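Local coordinates for protein polysaccharide deacetylase (Ammonifex degensii, PDB 4WCJ) that probably removes N-acetyl groups from poly-beta-1,6-N-acetyl-D-glucosamine, acting as a zinc-dependent family 4 carbohydrate esterase, at residues Asp99-Val104 / Phe135-Trp140; Phe122-Gln127 / Asp160-Asp165; Val154-Tyr159 / Glu184-Gly189; Pro171-Pro176 / Ala205-Phe210. All coordinates share one frame; numbering follows the deposited sequence.

Contact 1 of 4, residues Asp99-Val104 / Phe135-Trp140. With ZN (zinc ion), chain B.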
# COMPACT_ATOMS: atom_id res chain seq x y z
N ASP A 99 -1.34 -1.28 6.84
CA ASP A 99 -1.67 -1.86 8.16
C ASP A 99 -3.15 -1.69 8.54
O ASP A 99 -3.85 -2.68 8.75
CB ASP A 99 -0.79 -1.31 9.30
CG ASP A 99 0.65 -1.77 9.18
OD1 ASP A 99 0.92 -2.58 8.28
OD2 ASP A 99 1.50 -1.30 9.96
N GLY A 100 -3.61 -0.44 8.64
CA GLY A 100 -4.99 -0.20 9.00
C GLY A 100 -5.13 0.84 10.10
O GLY A 100 -6.19 0.94 10.73
N ASP A 101 -4.07 1.60 10.35
CA ASP A 101 -4.06 2.53 11.47
C ASP A 101 -5.23 3.52 11.43
O ASP A 101 -5.60 4.00 10.36
CB ASP A 101 -2.75 3.31 11.53
CG ASP A 101 -2.55 4.00 12.86
OD1 ASP A 101 -2.18 3.31 13.84
OD2 ASP A 101 -2.77 5.23 12.94
N LEU A 102 -5.81 3.80 12.59
CA LEU A 102 -6.91 4.75 12.71
C LEU A 102 -6.56 6.11 12.12
O LEU A 102 -7.44 6.82 11.62
CB LEU A 102 -7.33 4.90 14.17
CG LEU A 102 -8.47 5.88 14.46
CD1 LEU A 102 -9.71 5.52 13.64
CD2 LEU A 102 -8.78 5.93 15.94
N SER A 103 -5.29 6.49 12.18
CA SER A 103 -4.89 7.81 11.70
C SER A 103 -5.10 7.94 10.20
O SER A 103 -5.22 9.05 9.70
CB SER A 103 -3.43 8.12 12.04
OG SER A 103 -2.54 7.28 11.32
N VAL A 104 -5.13 6.83 9.46
CA VAL A 104 -5.46 6.92 8.04
C VAL A 104 -6.87 7.51 7.88
O VAL A 104 -7.11 8.34 7.01
CB VAL A 104 -5.35 5.55 7.33
CG1 VAL A 104 -5.71 5.68 5.84
CG2 VAL A 104 -3.94 5.00 7.48
N PHE A 135 -1.69 0.55 18.75
CA PHE A 135 -2.40 1.56 17.98
C PHE A 135 -3.81 1.12 17.63
O PHE A 135 -4.03 -0.01 17.18
CB PHE A 135 -1.66 1.88 16.68
CG PHE A 135 -0.34 2.55 16.87
CD1 PHE A 135 0.78 1.81 17.22
CD2 PHE A 135 -0.21 3.92 16.67
CE1 PHE A 135 2.02 2.43 17.39
CE2 PHE A 135 1.03 4.54 16.83
CZ PHE A 135 2.14 3.79 17.18
N SER A 136 -4.77 2.03 17.78
CA SER A 136 -6.12 1.75 17.30
C SER A 136 -6.10 1.60 15.80
O SER A 136 -5.43 2.36 15.10
CB SER A 136 -7.09 2.85 17.70
OG SER A 136 -7.13 2.98 19.10
N MET A 137 -6.83 0.60 15.32
CA MET A 137 -7.01 0.39 13.88
C MET A 137 -8.34 1.00 13.48
O MET A 137 -9.22 1.17 14.31
CB MET A 137 -6.98 -1.10 13.52
CG MET A 137 -5.67 -1.80 13.86
SD MET A 137 -4.28 -1.34 12.80
CE MET A 137 -3.42 -0.18 13.86
N CYS A 138 -8.47 1.35 12.20
CA CYS A 138 -9.77 1.70 11.66
C CYS A 138 -10.77 0.59 11.96
O CYS A 138 -10.41 -0.59 12.02
CB CYS A 138 -9.70 1.92 10.14
SG CYS A 138 -8.72 3.31 9.62
N SER A 139 -12.02 0.97 12.16
CA SER A 139 -13.11 -0.00 12.19
C SER A 139 -13.56 -0.32 10.77
O SER A 139 -13.22 0.40 9.82
CB SER A 139 -14.28 0.54 13.00
OG SER A 139 -14.88 1.64 12.32
N TRP A 140 -14.34 -1.38 10.60
CA TRP A 140 -14.92 -1.66 9.29
C TRP A 140 -15.84 -0.52 8.82
O TRP A 140 -15.86 -0.21 7.63
CB TRP A 140 -15.67 -2.99 9.33
CG TRP A 140 -14.71 -4.14 9.30
CD1 TRP A 140 -14.46 -5.03 10.31
CD2 TRP A 140 -13.83 -4.49 8.23
NE1 TRP A 140 -13.50 -5.93 9.91
CE2 TRP A 140 -13.09 -5.61 8.65
CE3 TRP A 140 -13.59 -3.95 6.96
CZ2 TRP A 140 -12.14 -6.22 7.83
CZ3 TRP A 140 -12.65 -4.56 6.14
CH2 TRP A 140 -11.94 -5.69 6.59
ZN ZN B . 2.71 -3.48 7.46
O HOH W 1 3.86 -2.19 8.88
O HOH W 2 4.02 -2.18 6.09
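Cys138, Leu102 and Met137 bury the most surface where the turn after strand 91-99 meets the end of strand 135-136. Two backbone hydrogen bonds frame the crossing: Cys138 N donates to Gly100 O (2.7 Å), and Leu102 N donates to Ser136 O (2.9 Å). Together they form a single beta bridge centred on Asp101 and Met137. Cys138 also turns its thiol to the opposite backbone, with SG 3.3 Å from Asp101 O; a small, polarisable thiol suits a position close to two carbonyl oxygens, Asp101 O and Gly100 O. Leu102 lays CB and CD2 against Ser136, CD2 lying 3.9 Å from Ser136 CB. Met137 has a flexible chain that bends at both chi2 (-71°) and chi3, so SD lies against the Gly100 peptide and CE reaches Asp101 CA at 3.7 Å. Gly100 fits beneath this sulfur because it has no side chain, and its phi of 131° is readily reached only by glycine.

Asp101 serves two neighbours. OD2 accepts from both Ser103 N and Ser103 OG, making Asp101 the N-cap of helix 102-114, while OD1 rests 3.2 Å from Phe135 CB. Arg44 makes a cation-pi contact with Phe135 and a long, weak ion pair with Asp101 OD1.

At the start of this turn, Asp99 OD1 binds the zinc ion at 2.2 Å and OD2 accepts from a zinc-bound water. The bridge thus ties down the Asp-Gly turn that ends the TFDDG sequence, the metal-binding signature of the NodB homology domain of family 4 carbohydrate esterases.

Contact 2 of 4, residues Phe122-Gln127 / Asp160-Asp165. With ZN (zinc ion), chain B.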
# COMPACT_ATOMS: atom_id res chain seq x y z
N PHE A 122 -3.80 -1.00 2.27
CA PHE A 122 -3.54 -2.42 2.52
C PHE A 122 -3.79 -2.74 3.99
O PHE A 122 -3.00 -2.36 4.84
CB PHE A 122 -2.10 -2.78 2.15
CG PHE A 122 -1.78 -2.61 0.69
CD1 PHE A 122 -2.10 -3.60 -0.22
CD2 PHE A 122 -1.12 -1.47 0.23
CE1 PHE A 122 -1.78 -3.46 -1.57
CE2 PHE A 122 -0.80 -1.33 -1.11
CZ PHE A 122 -1.13 -2.32 -2.01
N VAL A 123 -4.88 -3.44 4.30
CA VAL A 123 -5.20 -3.70 5.69
C VAL A 123 -4.89 -5.13 6.15
O VAL A 123 -4.99 -6.09 5.38
CB VAL A 123 -6.68 -3.38 5.98
CG1 VAL A 123 -6.99 -1.94 5.56
CG2 VAL A 123 -7.64 -4.34 5.26
N ILE A 124 -4.48 -5.23 7.40
CA ILE A 124 -4.36 -6.50 8.10
C ILE A 124 -5.77 -6.89 8.51
O ILE A 124 -6.28 -6.44 9.54
CB ILE A 124 -3.46 -6.42 9.33
CG1 ILE A 124 -2.12 -5.78 8.96
CG2 ILE A 124 -3.24 -7.81 9.90
CD1 ILE A 124 -1.32 -5.36 10.14
N ALA A 125 -6.43 -7.69 7.68
CA ALA A 125 -7.88 -7.82 7.77
C ALA A 125 -8.33 -8.35 9.12
O ALA A 125 -9.40 -7.99 9.60
CB ALA A 125 -8.42 -8.72 6.63
N GLY A 126 -7.52 -9.20 9.75
CA GLY A 126 -7.85 -9.77 11.04
C GLY A 126 -7.61 -8.85 12.23
O GLY A 126 -7.98 -9.19 13.35
N GLN A 127 -6.98 -7.70 11.99
CA GLN A 127 -6.70 -6.75 13.07
C GLN A 127 -7.56 -5.49 12.96
O GLN A 127 -7.50 -4.61 13.81
CB GLN A 127 -5.22 -6.35 13.09
CG GLN A 127 -4.27 -7.48 13.47
CD GLN A 127 -4.55 -8.02 14.86
OE1 GLN A 127 -5.04 -7.30 15.74
NE2 GLN A 127 -4.22 -9.30 15.07
N ASP A 160 -3.76 -12.25 9.30
CA ASP A 160 -3.12 -12.09 10.61
C ASP A 160 -1.76 -12.79 10.63
O ASP A 160 -1.51 -13.69 11.45
CB ASP A 160 -4.03 -12.62 11.72
CG ASP A 160 -3.52 -12.29 13.12
OD1 ASP A 160 -2.78 -11.29 13.28
OD2 ASP A 160 -3.85 -13.05 14.06
N LEU A 161 -0.88 -12.36 9.73
CA LEU A 161 0.46 -12.92 9.66
C LEU A 161 1.51 -11.82 9.61
O LEU A 161 2.61 -12.02 9.11
CB LEU A 161 0.60 -13.84 8.43
CG LEU A 161 0.17 -15.30 8.61
CD1 LEU A 161 0.48 -16.12 7.37
CD2 LEU A 161 0.85 -15.92 9.83
N HIS A 162 1.18 -10.66 10.16
CA HIS A 162 2.09 -9.52 10.19
C HIS A 162 3.00 -9.61 11.41
O HIS A 162 2.99 -8.74 12.30
CB HIS A 162 1.31 -8.21 10.20
CG HIS A 162 2.10 -7.04 9.71
ND1 HIS A 162 3.25 -6.60 10.32
CD2 HIS A 162 1.86 -6.18 8.69
CE1 HIS A 162 3.71 -5.54 9.69
NE2 HIS A 162 2.89 -5.27 8.68
N TYR A 163 3.79 -10.67 11.45
CA TYR A 163 4.68 -10.92 12.57
C TYR A 163 6.08 -11.22 12.08
O TYR A 163 6.27 -11.82 11.01
CB TYR A 163 4.15 -12.09 13.42
CG TYR A 163 2.76 -11.86 13.96
CD1 TYR A 163 2.55 -11.13 15.12
CD2 TYR A 163 1.65 -12.38 13.30
CE1 TYR A 163 1.28 -10.92 15.62
CE2 TYR A 163 0.36 -12.17 13.79
CZ TYR A 163 0.19 -11.44 14.96
OH TYR A 163 -1.07 -11.23 15.45
N TRP A 164 7.06 -10.80 12.87
CA TRP A 164 8.47 -10.95 12.55
C TRP A 164 9.16 -11.95 13.48
O TRP A 164 9.01 -11.87 14.70
CB TRP A 164 9.17 -9.59 12.62
CG TRP A 164 10.63 -9.65 12.30
CD1 TRP A 164 11.66 -9.82 13.17
CD2 TRP A 164 11.22 -9.53 11.00
NE1 TRP A 164 12.86 -9.82 12.50
CE2 TRP A 164 12.61 -9.64 11.16
CE3 TRP A 164 10.70 -9.34 9.71
CZ2 TRP A 164 13.50 -9.57 10.09
CZ3 TRP A 164 11.58 -9.27 8.65
CH2 TRP A 164 12.97 -9.39 8.84
N ASP A 165 9.90 -12.89 12.91
CA ASP A 165 10.70 -13.82 13.70
C ASP A 165 12.13 -13.30 13.81
O ASP A 165 12.87 -13.26 12.83
CB ASP A 165 10.68 -15.21 13.07
CG ASP A 165 11.28 -16.27 13.97
OD1 ASP A 165 12.52 -16.37 14.02
OD2 ASP A 165 10.51 -17.00 14.64
ZN ZN B . 2.71 -3.48 7.46
O HOH W 1 3.86 -2.19 8.88
O HOH W 2 4.02 -2.18 6.09
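Ile124 and Gln127 are the two ends of a type I beta turn closed by a backbone bond from Gln127 N to Ile124 O (2.8 Å), and they face an inverse gamma turn centred on His162, with no backbone hydrogen bond between the two segments. Both turns belong to loops at the zinc-binding end of the beta/alpha barrel, and His162 is the second histidine of the Asp-His-His metal site of this esterase fold.

His162 has CG anti to its backbone N (chi1 -158°), which swings the imidazole inward so that NE2 binds the zinc ion at 2.2 Å. Ile124 approaches this ring obliquely. Its extended CG1-CD1 arm runs at about a right angle to the histidine side chain, bringing CD1 to 3.6 Å from His162 CD2. An aliphatic chain suits the place, since it has no lone pair to compete for the metal and probably helps to limit the swing of the ring. Trp132 touches both residues, and the rings of His157 and Tyr208 also meet His162.

Farther from the metal, the link becomes polar. Gln127 bends at chi2 and gives an N-H from NE2 to Asp160 OD1 (3.0 Å), while Tyr163 OH donates to that same oxygen at 2.8 Å. A carboxylate can take both bonds, and together they probably restrain its rotation. Their directions differ: the hydroxyl arrives on the syn side close to the carboxylate plane, whereas Gln127 NE2 stands well above it, 59° out, with Asp160 OD1 lying almost exactly in the amide plane of Gln127.

Contact 3 of 4, residues Val154-Tyr159 / Glu184-Gly189. With ZN (zinc ion), chain B.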
# COMPACT_ATOMS: atom_id res chain seq x y z
N VAL A 154 -9.31 -0.93 -1.03
CA VAL A 154 -8.65 -1.73 -0.01
C VAL A 154 -7.96 -2.97 -0.59
O VAL A 154 -8.55 -3.72 -1.38
CB VAL A 154 -9.65 -2.18 1.07
CG1 VAL A 154 -8.95 -3.02 2.14
CG2 VAL A 154 -10.32 -0.97 1.70
N GLY A 155 -6.70 -3.17 -0.18
CA GLY A 155 -5.96 -4.37 -0.54
C GLY A 155 -5.67 -5.17 0.72
O GLY A 155 -5.99 -4.74 1.82
N LEU A 156 -5.07 -6.35 0.55
CA LEU A 156 -4.80 -7.23 1.68
C LEU A 156 -3.32 -7.17 2.11
O LEU A 156 -2.42 -7.14 1.28
CB LEU A 156 -5.20 -8.67 1.34
CG LEU A 156 -5.09 -9.73 2.44
CD1 LEU A 156 -6.07 -9.47 3.59
CD2 LEU A 156 -5.30 -11.13 1.87
N HIS A 157 -3.11 -7.15 3.43
CA HIS A 157 -1.79 -7.06 4.06
C HIS A 157 -1.68 -8.25 5.01
O HIS A 157 -1.33 -8.11 6.17
CB HIS A 157 -1.67 -5.71 4.80
CG HIS A 157 -0.26 -5.26 5.07
ND1 HIS A 157 0.78 -5.43 4.18
CD2 HIS A 157 0.26 -4.59 6.13
CE1 HIS A 157 1.88 -4.90 4.68
NE2 HIS A 157 1.60 -4.38 5.86
N THR A 158 -1.99 -9.44 4.47
CA THR A 158 -2.33 -10.67 5.21
C THR A 158 -3.60 -10.51 6.05
O THR A 158 -4.07 -9.39 6.27
CB THR A 158 -1.19 -11.19 6.16
OG1 THR A 158 -1.15 -10.43 7.37
CG2 THR A 158 0.16 -11.17 5.47
N TYR A 159 -4.16 -11.64 6.48
CA TYR A 159 -5.24 -11.62 7.48
C TYR A 159 -4.67 -11.39 8.89
O TYR A 159 -5.08 -10.45 9.60
CB TYR A 159 -6.04 -12.93 7.46
CG TYR A 159 -7.17 -12.95 8.47
CD1 TYR A 159 -8.40 -12.38 8.18
CD2 TYR A 159 -7.00 -13.53 9.72
CE1 TYR A 159 -9.43 -12.39 9.11
CE2 TYR A 159 -8.03 -13.55 10.65
CZ TYR A 159 -9.24 -12.97 10.33
OH TYR A 159 -10.27 -12.98 11.25
N GLU A 184 -3.55 -20.32 3.45
CA GLU A 184 -4.80 -20.34 4.19
C GLU A 184 -5.14 -18.95 4.71
O GLU A 184 -6.29 -18.51 4.65
CB GLU A 184 -4.73 -21.35 5.34
CG GLU A 184 -5.02 -22.78 4.88
CD GLU A 184 -4.35 -23.84 5.75
OE1 GLU A 184 -3.51 -23.48 6.60
OE2 GLU A 184 -4.67 -25.04 5.56
N ASP A 185 -4.12 -18.26 5.21
CA ASP A 185 -4.28 -16.90 5.71
C ASP A 185 -4.72 -15.95 4.60
O ASP A 185 -5.60 -15.11 4.80
CB ASP A 185 -2.96 -16.42 6.32
CG ASP A 185 -3.05 -15.01 6.86
OD1 ASP A 185 -2.79 -14.07 6.08
OD2 ASP A 185 -3.34 -14.85 8.07
N THR A 186 -4.10 -16.08 3.44
CA THR A 186 -4.44 -15.25 2.29
C THR A 186 -5.87 -15.48 1.84
O THR A 186 -6.59 -14.53 1.54
CB THR A 186 -3.47 -15.50 1.10
OG1 THR A 186 -2.13 -15.26 1.54
CG2 THR A 186 -3.78 -14.55 -0.05
N ALA A 187 -6.30 -16.74 1.81
CA ALA A 187 -7.67 -17.06 1.41
C ALA A 187 -8.66 -16.52 2.43
O ALA A 187 -9.74 -16.05 2.07
CB ALA A 187 -7.85 -18.56 1.25
N ARG A 188 -8.29 -16.57 3.70
CA ARG A 188 -9.14 -16.04 4.76
C ARG A 188 -9.24 -14.53 4.60
O ARG A 188 -10.32 -13.94 4.72
CB ARG A 188 -8.60 -16.41 6.14
CG ARG A 188 -9.44 -15.89 7.30
CD ARG A 188 -8.90 -16.35 8.65
NE ARG A 188 -9.90 -16.24 9.71
CZ ARG A 188 -9.70 -16.64 10.96
NH1 ARG A 188 -8.54 -17.17 11.32
NH2 ARG A 188 -10.67 -16.50 11.86
N GLY A 189 -8.11 -13.90 4.30
CA GLY A 189 -8.07 -12.45 4.14
C GLY A 189 -8.97 -12.02 2.99
O GLY A 189 -9.75 -11.08 3.13
ZN ZN B . 2.71 -3.48 7.46
O HOH W 1 3.86 -2.19 8.88
O HOH W 2 4.02 -2.18 6.09
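Tyr159 and Arg188 lie flat against each other, ring and guanidinium planes only 8° apart. Over one face of the phenol ring Arg188 CD sits 3.5 Å from the centroid, a CH-pi contact, and the NE end continues across the rim, 3.4 Å from Tyr159 CZ. At the edge of the ring, near its plane, lies Asp185 OD2. The arginine chain is extended throughout, which lets its methylenes and its flat head share one broad aromatic surface. This is the strand-helix interface of a beta-alpha-beta unit in the barrel: the end of strand 152-156 and the loop beyond it pack on helix 179-197.

The remaining bonds secure that loop. Asp185 OD1 accepts from Tyr159 N on its syn side (2.8 Å), and OD2 takes the next amide, from Asp160, so one carboxylate holds two successive peptides. Leu156 packs between strand and helix, with CD1 at 3.6 Å from Gly189 CA; the bare glycine permits this close approach.

Two residues before Tyr159, the loop supplies His157, which points away from the helix and binds the zinc ion through NE2 at 2.1 Å. Its ND1 bonds to Ala205 O, which should fix the ring's orientation. Thr158 takes a positive phi of 62°, with OG1 accepting from Leu161 N and donating to His157 O at 2.6 Å, in the carbonyl plane.

Contact 4 of 4, residues Pro171-Pro176 / Ala205-Phe210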
# COMPACT_ATOMS: atom_id res chain seq x y z
N PRO A 171 10.12 -12.67 8.25
CA PRO A 171 8.72 -12.75 8.67
C PRO A 171 8.25 -14.18 8.89
O PRO A 171 8.76 -15.10 8.24
CB PRO A 171 7.96 -12.13 7.49
CG PRO A 171 8.97 -11.35 6.74
CD PRO A 171 10.26 -12.06 6.91
N VAL A 172 7.30 -14.36 9.80
CA VAL A 172 6.77 -15.69 10.11
C VAL A 172 6.25 -16.43 8.87
O VAL A 172 6.34 -17.66 8.80
CB VAL A 172 5.62 -15.60 11.14
CG1 VAL A 172 6.16 -15.14 12.49
CG2 VAL A 172 4.52 -14.65 10.64
N PHE A 173 5.72 -15.70 7.89
CA PHE A 173 5.13 -16.37 6.74
C PHE A 173 6.18 -16.81 5.71
O PHE A 173 5.84 -17.44 4.70
CB PHE A 173 4.07 -15.49 6.07
CG PHE A 173 4.58 -14.17 5.56
CD1 PHE A 173 5.10 -14.05 4.29
CD2 PHE A 173 4.49 -13.03 6.35
CE1 PHE A 173 5.56 -12.83 3.81
CE2 PHE A 173 4.93 -11.80 5.88
CZ PHE A 173 5.48 -11.71 4.60
N LEU A 174 7.45 -16.50 5.97
CA LEU A 174 8.53 -16.96 5.10
C LEU A 174 9.39 -18.03 5.77
O LEU A 174 10.38 -18.48 5.21
CB LEU A 174 9.41 -15.79 4.66
CG LEU A 174 8.73 -14.69 3.85
CD1 LEU A 174 9.73 -13.61 3.45
CD2 LEU A 174 8.02 -15.25 2.62
N LEU A 175 9.01 -18.41 6.99
CA LEU A 175 9.66 -19.50 7.70
C LEU A 175 9.44 -20.81 6.95
O LEU A 175 8.45 -20.96 6.24
CB LEU A 175 9.13 -19.60 9.14
CG LEU A 175 9.50 -18.45 10.06
CD1 LEU A 175 8.96 -18.68 11.47
CD2 LEU A 175 11.01 -18.26 10.09
N PRO A 176 10.37 -21.77 7.11
CA PRO A 176 10.23 -23.05 6.40
C PRO A 176 8.94 -23.79 6.76
O PRO A 176 8.51 -23.76 7.92
CB PRO A 176 11.45 -23.85 6.87
CG PRO A 176 12.42 -22.83 7.37
CD PRO A 176 11.59 -21.72 7.93
N ALA A 205 -0.04 -6.52 -0.47
CA ALA A 205 1.25 -5.96 -0.03
C ALA A 205 1.88 -6.85 1.02
O ALA A 205 1.25 -7.18 2.02
CB ALA A 205 1.07 -4.55 0.50
N TYR A 206 3.13 -7.23 0.79
CA TYR A 206 3.88 -8.04 1.75
C TYR A 206 4.24 -7.25 2.99
O TYR A 206 4.86 -6.19 2.88
CB TYR A 206 5.17 -8.58 1.13
CG TYR A 206 5.02 -9.73 0.16
CD1 TYR A 206 4.50 -10.96 0.56
CD2 TYR A 206 5.44 -9.61 -1.16
CE1 TYR A 206 4.38 -12.01 -0.32
CE2 TYR A 206 5.33 -10.67 -2.05
CZ TYR A 206 4.79 -11.86 -1.63
OH TYR A 206 4.69 -12.92 -2.51
N PRO A 207 3.88 -7.76 4.17
CA PRO A 207 4.44 -7.17 5.39
C PRO A 207 5.96 -7.31 5.36
O PRO A 207 6.47 -8.35 4.92
CB PRO A 207 3.82 -8.00 6.51
CG PRO A 207 2.58 -8.60 5.90
CD PRO A 207 2.95 -8.86 4.46
N TYR A 208 6.65 -6.24 5.77
CA TYR A 208 8.11 -6.14 5.80
C TYR A 208 8.70 -6.08 4.39
O TYR A 208 9.91 -5.96 4.22
CB TYR A 208 8.72 -7.29 6.63
CG TYR A 208 8.04 -7.44 7.97
CD1 TYR A 208 8.21 -6.49 8.97
CD2 TYR A 208 7.20 -8.52 8.22
CE1 TYR A 208 7.55 -6.61 10.19
CE2 TYR A 208 6.56 -8.65 9.43
CZ TYR A 208 6.73 -7.70 10.41
OH TYR A 208 6.07 -7.87 11.60
N GLY A 209 7.84 -6.12 3.38
CA GLY A 209 8.22 -5.67 2.05
C GLY A 209 8.62 -6.68 0.99
O GLY A 209 8.83 -6.30 -0.16
N PHE A 210 8.75 -7.95 1.35
CA PHE A 210 9.28 -8.93 0.40
C PHE A 210 8.65 -10.30 0.47
O PHE A 210 8.11 -10.70 1.50
CB PHE A 210 10.80 -9.04 0.58
CG PHE A 210 11.49 -7.72 0.44
CD1 PHE A 210 11.76 -7.19 -0.81
CD2 PHE A 210 11.79 -6.96 1.56
CE1 PHE A 210 12.36 -5.96 -0.95
CE2 PHE A 210 12.39 -5.72 1.44
CZ PHE A 210 12.68 -5.22 0.18
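Phe173 and Pro171 pack on Tyr206, Pro207 and Tyr208 where two barrel loops meet: one runs from strand 170-171 to helix 179-197, the other follows strand 203-205. The contact is largely apolar and has no hydrogen bond between its segments. Phe173 takes chi1 of 60°, placing CG between the backbone N and the carbonyl carbon, and its ring reaches into the second loop. There Phe173 CZ lies 3.8 Å from Pro207 CD, while CE1 approaches Tyr206 CD1 at 3.9 Å. Pro171 and Tyr208 run antiparallel alongside each other, with Pro171 CG 3.7 Å from Tyr208 CD2. Rigid proline rings suit such a junction, giving firm surfaces to aromatic neighbours. Pro207 also touches Thr158 and His162, so the packing reaches zinc-binding His162.

Hydrogen bonds act within each loop. Leu174 N donates to Pro171 O (3.0 Å), closing the short 3-10 turn that presents Phe173 and Leu174. Gly209 N donates to Tyr206 O, closing a type II beta turn whose i+1 position suits Pro207. Gly209 has a phi of 99°, which glycine readily adopts. Tyr206 sends its hydroxyl outside the contact to Asp216 and Thr215.

Carbon-to-carbonyl contacts complete the join. Leu174 CD1 rests 3.9 Å from Phe210 O, and the edge of the Phe173 ring points at Pro207 O, which lies in the ring plane 3.5 Å from CZ.

Contacts 1, 2 and 3 converge on one zinc ion, supplying Asp99, His162 and His157 respectively, while contact 4 builds part of the adjoining wall. Centres of contacts 2 and 3 lie 8 Å apart and those of contacts 1 and 4 about 21 Å apart. Parallel strands 91-99, 119-123 and 152-156 are neighbours in the sheet, Asp99 N pairing with Phe122 O; separately, Leu156 O with Ala205 N joins strands 152-156 and 203-205. Along the chain, contact 1 alternates with 2, 2 with 3, and 3 with 4. This interleaved order reflects successive strands whose following loops gather at one end of the barrel, where contacts 1 to 3 supply the zinc ligands.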